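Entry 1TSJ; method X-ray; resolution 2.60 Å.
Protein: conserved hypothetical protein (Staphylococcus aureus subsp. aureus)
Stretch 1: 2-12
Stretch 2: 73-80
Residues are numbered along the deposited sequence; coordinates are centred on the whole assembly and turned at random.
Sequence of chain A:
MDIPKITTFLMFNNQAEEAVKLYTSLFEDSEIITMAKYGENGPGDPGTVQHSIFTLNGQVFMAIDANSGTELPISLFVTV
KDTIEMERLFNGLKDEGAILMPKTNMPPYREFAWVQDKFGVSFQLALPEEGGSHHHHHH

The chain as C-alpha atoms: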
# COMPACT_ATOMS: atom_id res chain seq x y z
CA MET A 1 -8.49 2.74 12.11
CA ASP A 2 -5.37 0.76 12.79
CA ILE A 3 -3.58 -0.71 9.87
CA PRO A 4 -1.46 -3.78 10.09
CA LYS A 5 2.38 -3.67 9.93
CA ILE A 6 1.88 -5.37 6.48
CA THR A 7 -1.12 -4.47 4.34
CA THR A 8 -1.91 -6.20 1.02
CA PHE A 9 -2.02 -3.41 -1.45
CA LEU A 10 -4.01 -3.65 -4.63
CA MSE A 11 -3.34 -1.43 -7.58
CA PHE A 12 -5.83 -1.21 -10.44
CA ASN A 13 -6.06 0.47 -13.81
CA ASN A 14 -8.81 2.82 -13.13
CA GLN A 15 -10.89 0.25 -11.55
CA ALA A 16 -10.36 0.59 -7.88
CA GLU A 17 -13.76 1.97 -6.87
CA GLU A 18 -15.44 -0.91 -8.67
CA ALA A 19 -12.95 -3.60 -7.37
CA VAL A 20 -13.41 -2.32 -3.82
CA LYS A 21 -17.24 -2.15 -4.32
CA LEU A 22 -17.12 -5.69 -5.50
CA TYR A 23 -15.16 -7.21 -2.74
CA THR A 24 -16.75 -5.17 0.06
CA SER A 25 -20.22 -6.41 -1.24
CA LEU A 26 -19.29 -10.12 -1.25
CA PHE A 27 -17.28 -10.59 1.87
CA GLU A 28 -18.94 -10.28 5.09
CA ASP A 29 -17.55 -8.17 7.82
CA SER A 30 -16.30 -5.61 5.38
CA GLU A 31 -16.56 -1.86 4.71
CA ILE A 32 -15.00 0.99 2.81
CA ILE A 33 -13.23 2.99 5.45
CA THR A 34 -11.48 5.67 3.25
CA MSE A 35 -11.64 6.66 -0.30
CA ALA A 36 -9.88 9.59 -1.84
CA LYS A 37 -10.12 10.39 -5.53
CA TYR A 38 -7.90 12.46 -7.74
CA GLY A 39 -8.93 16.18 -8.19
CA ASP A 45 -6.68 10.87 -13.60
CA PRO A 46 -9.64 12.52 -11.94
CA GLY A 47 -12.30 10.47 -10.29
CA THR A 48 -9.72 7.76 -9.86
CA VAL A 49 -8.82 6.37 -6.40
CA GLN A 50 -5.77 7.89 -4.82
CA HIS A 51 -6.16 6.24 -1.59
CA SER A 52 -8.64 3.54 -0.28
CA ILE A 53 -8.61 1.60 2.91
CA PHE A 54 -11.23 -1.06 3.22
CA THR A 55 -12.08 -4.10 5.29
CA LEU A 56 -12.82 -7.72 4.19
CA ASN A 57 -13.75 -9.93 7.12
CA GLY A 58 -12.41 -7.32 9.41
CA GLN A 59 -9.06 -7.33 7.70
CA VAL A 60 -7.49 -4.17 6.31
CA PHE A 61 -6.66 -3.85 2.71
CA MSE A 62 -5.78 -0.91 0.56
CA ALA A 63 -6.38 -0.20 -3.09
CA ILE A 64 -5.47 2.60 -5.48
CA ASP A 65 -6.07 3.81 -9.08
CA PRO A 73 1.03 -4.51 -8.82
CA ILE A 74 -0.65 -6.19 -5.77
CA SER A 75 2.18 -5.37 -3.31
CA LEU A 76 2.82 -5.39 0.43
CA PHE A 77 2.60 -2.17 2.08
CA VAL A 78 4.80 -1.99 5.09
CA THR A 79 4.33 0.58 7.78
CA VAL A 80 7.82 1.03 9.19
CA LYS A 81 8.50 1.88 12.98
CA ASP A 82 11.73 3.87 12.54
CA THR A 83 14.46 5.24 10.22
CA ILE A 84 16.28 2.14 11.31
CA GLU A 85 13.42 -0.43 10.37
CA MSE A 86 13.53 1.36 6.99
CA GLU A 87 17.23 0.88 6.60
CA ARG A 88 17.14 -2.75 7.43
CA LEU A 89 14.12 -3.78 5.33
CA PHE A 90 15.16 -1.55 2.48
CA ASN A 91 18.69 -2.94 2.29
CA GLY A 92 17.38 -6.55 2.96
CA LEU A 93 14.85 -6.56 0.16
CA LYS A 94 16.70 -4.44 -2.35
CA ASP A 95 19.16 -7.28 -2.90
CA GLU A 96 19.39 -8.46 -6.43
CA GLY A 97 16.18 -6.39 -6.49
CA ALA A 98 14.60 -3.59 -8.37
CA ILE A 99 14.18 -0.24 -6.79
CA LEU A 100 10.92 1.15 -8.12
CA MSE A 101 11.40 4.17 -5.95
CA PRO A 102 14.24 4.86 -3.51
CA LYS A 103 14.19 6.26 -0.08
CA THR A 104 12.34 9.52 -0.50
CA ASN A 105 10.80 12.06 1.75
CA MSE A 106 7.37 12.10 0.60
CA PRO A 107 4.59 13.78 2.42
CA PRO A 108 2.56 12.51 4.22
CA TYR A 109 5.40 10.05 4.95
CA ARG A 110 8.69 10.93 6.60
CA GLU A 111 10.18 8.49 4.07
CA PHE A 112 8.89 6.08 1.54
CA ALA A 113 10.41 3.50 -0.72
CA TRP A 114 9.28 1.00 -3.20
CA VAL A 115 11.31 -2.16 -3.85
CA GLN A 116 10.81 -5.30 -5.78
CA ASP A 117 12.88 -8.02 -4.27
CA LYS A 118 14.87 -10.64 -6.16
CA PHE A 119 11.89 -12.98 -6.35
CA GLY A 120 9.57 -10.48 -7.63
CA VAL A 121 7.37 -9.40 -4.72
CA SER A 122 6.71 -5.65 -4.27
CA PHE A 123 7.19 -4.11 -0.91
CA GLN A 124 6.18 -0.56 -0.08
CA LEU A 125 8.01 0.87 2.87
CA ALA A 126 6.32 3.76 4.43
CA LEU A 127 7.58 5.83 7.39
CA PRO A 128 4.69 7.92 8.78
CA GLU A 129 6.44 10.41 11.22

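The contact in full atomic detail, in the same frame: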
# COMPACT_ATOMS: atom_id res chain seq x y z
N ASP A 2 -6.75 1.11 12.56
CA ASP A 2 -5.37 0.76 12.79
C ASP A 2 -4.94 -0.30 11.78
O ASP A 2 -5.60 -1.30 11.57
CB ASP A 2 -5.13 0.39 14.25
CG ASP A 2 -5.67 -0.95 14.58
OD1 ASP A 2 -6.95 -1.05 14.69
OD2 ASP A 2 -4.88 -1.95 14.73
N ILE A 3 -3.87 0.01 11.07
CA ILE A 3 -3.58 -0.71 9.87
C ILE A 3 -2.51 -1.63 10.28
O ILE A 3 -1.80 -1.33 11.20
CB ILE A 3 -3.27 0.27 8.64
CG1 ILE A 3 -1.91 0.87 8.78
CG2 ILE A 3 -4.40 1.43 8.53
CD1 ILE A 3 -1.40 1.44 7.43
N PRO A 4 -2.50 -2.86 9.74
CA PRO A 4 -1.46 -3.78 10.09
C PRO A 4 -0.06 -3.36 9.61
O PRO A 4 0.07 -2.57 8.63
CB PRO A 4 -1.99 -5.05 9.46
CG PRO A 4 -2.96 -4.65 8.47
CD PRO A 4 -3.57 -3.50 8.92
N LYS A 5 0.98 -3.89 10.30
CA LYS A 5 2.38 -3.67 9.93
C LYS A 5 2.53 -3.95 8.46
O LYS A 5 3.20 -3.20 7.84
CB LYS A 5 3.51 -4.36 10.78
N ILE A 6 1.85 -4.99 7.93
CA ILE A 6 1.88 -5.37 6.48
C ILE A 6 0.47 -5.44 5.91
O ILE A 6 -0.29 -6.35 6.27
CB ILE A 6 2.60 -6.70 6.30
CG1 ILE A 6 4.06 -6.57 6.68
CG2 ILE A 6 2.77 -7.07 4.86
CD1 ILE A 6 4.60 -7.98 7.20
N THR A 7 0.17 -4.57 4.97
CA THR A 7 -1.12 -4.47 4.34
C THR A 7 -1.01 -4.94 2.92
O THR A 7 -0.15 -4.52 2.22
CB THR A 7 -1.54 -3.03 4.34
OG1 THR A 7 -1.69 -2.63 5.67
CG2 THR A 7 -2.96 -2.81 3.88
N THR A 8 -1.93 -5.81 2.45
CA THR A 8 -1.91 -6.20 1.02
C THR A 8 -2.50 -5.00 0.30
O THR A 8 -3.50 -4.41 0.74
CB THR A 8 -2.77 -7.39 0.84
OG1 THR A 8 -2.24 -8.44 1.64
CG2 THR A 8 -2.72 -7.89 -0.56
N PHE A 9 -1.81 -4.63 -0.76
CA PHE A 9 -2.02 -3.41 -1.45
C PHE A 9 -2.36 -3.75 -2.92
O PHE A 9 -1.55 -4.37 -3.71
CB PHE A 9 -0.73 -2.59 -1.31
CG PHE A 9 -0.90 -1.10 -1.58
CD1 PHE A 9 -1.13 -0.23 -0.57
CD2 PHE A 9 -0.82 -0.58 -2.86
CE1 PHE A 9 -1.31 1.17 -0.83
CE2 PHE A 9 -1.02 0.81 -3.14
CZ PHE A 9 -1.24 1.67 -2.10
N LEU A 10 -3.56 -3.38 -3.30
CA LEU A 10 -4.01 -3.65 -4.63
C LEU A 10 -4.02 -2.39 -5.47
O LEU A 10 -4.46 -1.33 -5.05
CB LEU A 10 -5.33 -4.32 -4.68
CG LEU A 10 -5.44 -5.53 -3.82
CD1 LEU A 10 -5.46 -5.07 -2.47
CD2 LEU A 10 -6.82 -6.04 -3.95
N MSE A 11 -3.47 -2.54 -6.64
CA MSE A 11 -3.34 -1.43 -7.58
C MSE A 11 -4.08 -1.80 -8.78
O MSE A 11 -3.85 -2.87 -9.26
CB MSE A 11 -1.90 -1.26 -7.98
CG MSE A 11 -1.14 -0.44 -6.92
SE MSE A 11 0.76 0.17 -7.59
CE MSE A 11 0.04 1.16 -9.43
N PHE A 12 -5.01 -0.96 -9.21
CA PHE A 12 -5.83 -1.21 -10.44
C PHE A 12 -5.61 -0.16 -11.54
O PHE A 12 -4.85 0.86 -11.36
CB PHE A 12 -7.31 -1.30 -10.13
CG PHE A 12 -7.59 -2.16 -9.02
CD1 PHE A 12 -7.43 -1.70 -7.77
CD2 PHE A 12 -8.04 -3.42 -9.21
CE1 PHE A 12 -7.71 -2.50 -6.70
CE2 PHE A 12 -8.31 -4.28 -8.12
CZ PHE A 12 -8.12 -3.78 -6.85
N PRO A 73 2.06 -3.67 -8.05
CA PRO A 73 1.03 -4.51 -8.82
C PRO A 73 -0.13 -4.99 -7.79
O PRO A 73 -1.29 -4.53 -7.76
CB PRO A 73 1.91 -5.67 -9.40
CG PRO A 73 3.55 -5.13 -9.37
CD PRO A 73 3.48 -4.07 -8.28
N ILE A 74 0.25 -5.84 -6.84
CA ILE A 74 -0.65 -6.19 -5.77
C ILE A 74 0.26 -6.36 -4.54
O ILE A 74 -0.01 -7.28 -3.74
CB ILE A 74 -1.40 -7.54 -6.11
CG1 ILE A 74 -2.07 -8.18 -4.89
CG2 ILE A 74 -0.38 -8.53 -6.39
CD1 ILE A 74 -3.02 -9.49 -5.20
N SER A 75 1.21 -5.45 -4.39
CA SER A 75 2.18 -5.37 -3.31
C SER A 75 1.86 -5.50 -1.83
O SER A 75 0.78 -5.77 -1.38
CB SER A 75 2.99 -4.08 -3.52
OG SER A 75 2.39 -2.90 -3.22
N LEU A 76 2.92 -5.39 -1.05
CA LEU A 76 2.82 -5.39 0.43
C LEU A 76 3.26 -4.09 0.96
O LEU A 76 4.30 -3.67 0.70
CB LEU A 76 3.68 -6.48 1.09
CG LEU A 76 3.20 -7.87 0.64
CD1 LEU A 76 4.16 -8.89 1.06
CD2 LEU A 76 1.89 -8.34 1.10
N PHE A 77 2.43 -3.49 1.72
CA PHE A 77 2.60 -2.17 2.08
C PHE A 77 2.94 -2.26 3.56
O PHE A 77 2.11 -2.57 4.45
CB PHE A 77 1.33 -1.32 1.77
CG PHE A 77 1.37 0.12 2.29
CD1 PHE A 77 1.64 1.14 1.44
CD2 PHE A 77 1.28 0.39 3.56
CE1 PHE A 77 1.79 2.40 1.91
CE2 PHE A 77 1.32 1.68 4.00
CZ PHE A 77 1.57 2.68 3.16
N VAL A 78 4.23 -1.95 3.80
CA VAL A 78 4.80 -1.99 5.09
C VAL A 78 4.95 -0.58 5.74
O VAL A 78 5.68 0.32 5.32
CB VAL A 78 6.15 -2.88 5.07
CG1 VAL A 78 6.70 -3.16 6.50
CG2 VAL A 78 6.00 -4.16 4.24
N THR A 79 4.17 -0.44 6.79
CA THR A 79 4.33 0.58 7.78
C THR A 79 5.50 0.34 8.78
O THR A 79 5.46 -0.49 9.74
CB THR A 79 3.06 0.73 8.54
OG1 THR A 79 2.01 1.08 7.62
CG2 THR A 79 3.17 1.91 9.49
N VAL A 80 6.54 1.11 8.54
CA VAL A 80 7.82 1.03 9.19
C VAL A 80 7.74 1.84 10.52
O VAL A 80 6.99 2.87 10.60
CB VAL A 80 8.90 1.44 8.16
CG1 VAL A 80 10.19 1.43 8.79
CG2 VAL A 80 8.90 0.35 6.95
O HOH W 1 1.22 -1.51 6.74

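The two stretches pair as antiparallel strands, 6-11 against 76-79, and bury 722 Å² between them. All the direct hydrogen bonds across the contact are between backbone atoms. Thr7 and Phe77 form a hydrogen-bonded pair, Thr7 N to Phe77 O and Phe77 N to Thr7 O both 2.8 Å. The register continues with Phe9 N to Ser75 O at 2.9 Å and Met11 N to Pro73 O at 3.2 Å. At the other end Thr79 N reaches Lys5 O at 3.1 Å in a weak bond, and a water supplements it, accepting from Thr79 N (3.1 Å) and lying 2.7 Å from Phe77 O.

The side chains then divide between two faces. On the one carrying Thr7 and Phe77, the aromatic residues dominate the burial. Phe9 and Phe77 share chi1 t and similar chi2 (94° and 102°), which goes with their near-parallel planes, 16° apart. The rings are slid so far apart, centroids 5.4 Å from each other, that they barely overlap, and the closest contact is Phe9 CD1 to Phe77 CB, 3.6 Å. Ser75, chi1 p, sets OG 3.7 Å from Phe9 CB; that hydroxyl, though buried, is hydrogen-bonded elsewhere in the structure. Ile3, with chi1 p and chi2 t, extends CD1 to 4.4 Å from Phe77 CE2 and 3.4 Å from OG1 of Thr79 (chi1 m). Thr7 is a compact beta-branched neighbour, its CB 4.2 Å from Phe77 CB.

The other face, with Ile6, Thr8, Leu76 and Val78, is more open. Ile6 (chi1 m, chi2 t) straddles its neighbours: CG2 meets CB of Leu76 (m, t) and CG1 meets Val78 CG2, each at 3.9 Å. Val78 holds chi1 t, which carries CG2 to that contact. Beta-branched Ile6, Thr8 and Val78 suit the extended backbone, and Thr8, with chi1 m like Ile6, places a hydroxyl on a partly exposed surface where polarity costs little.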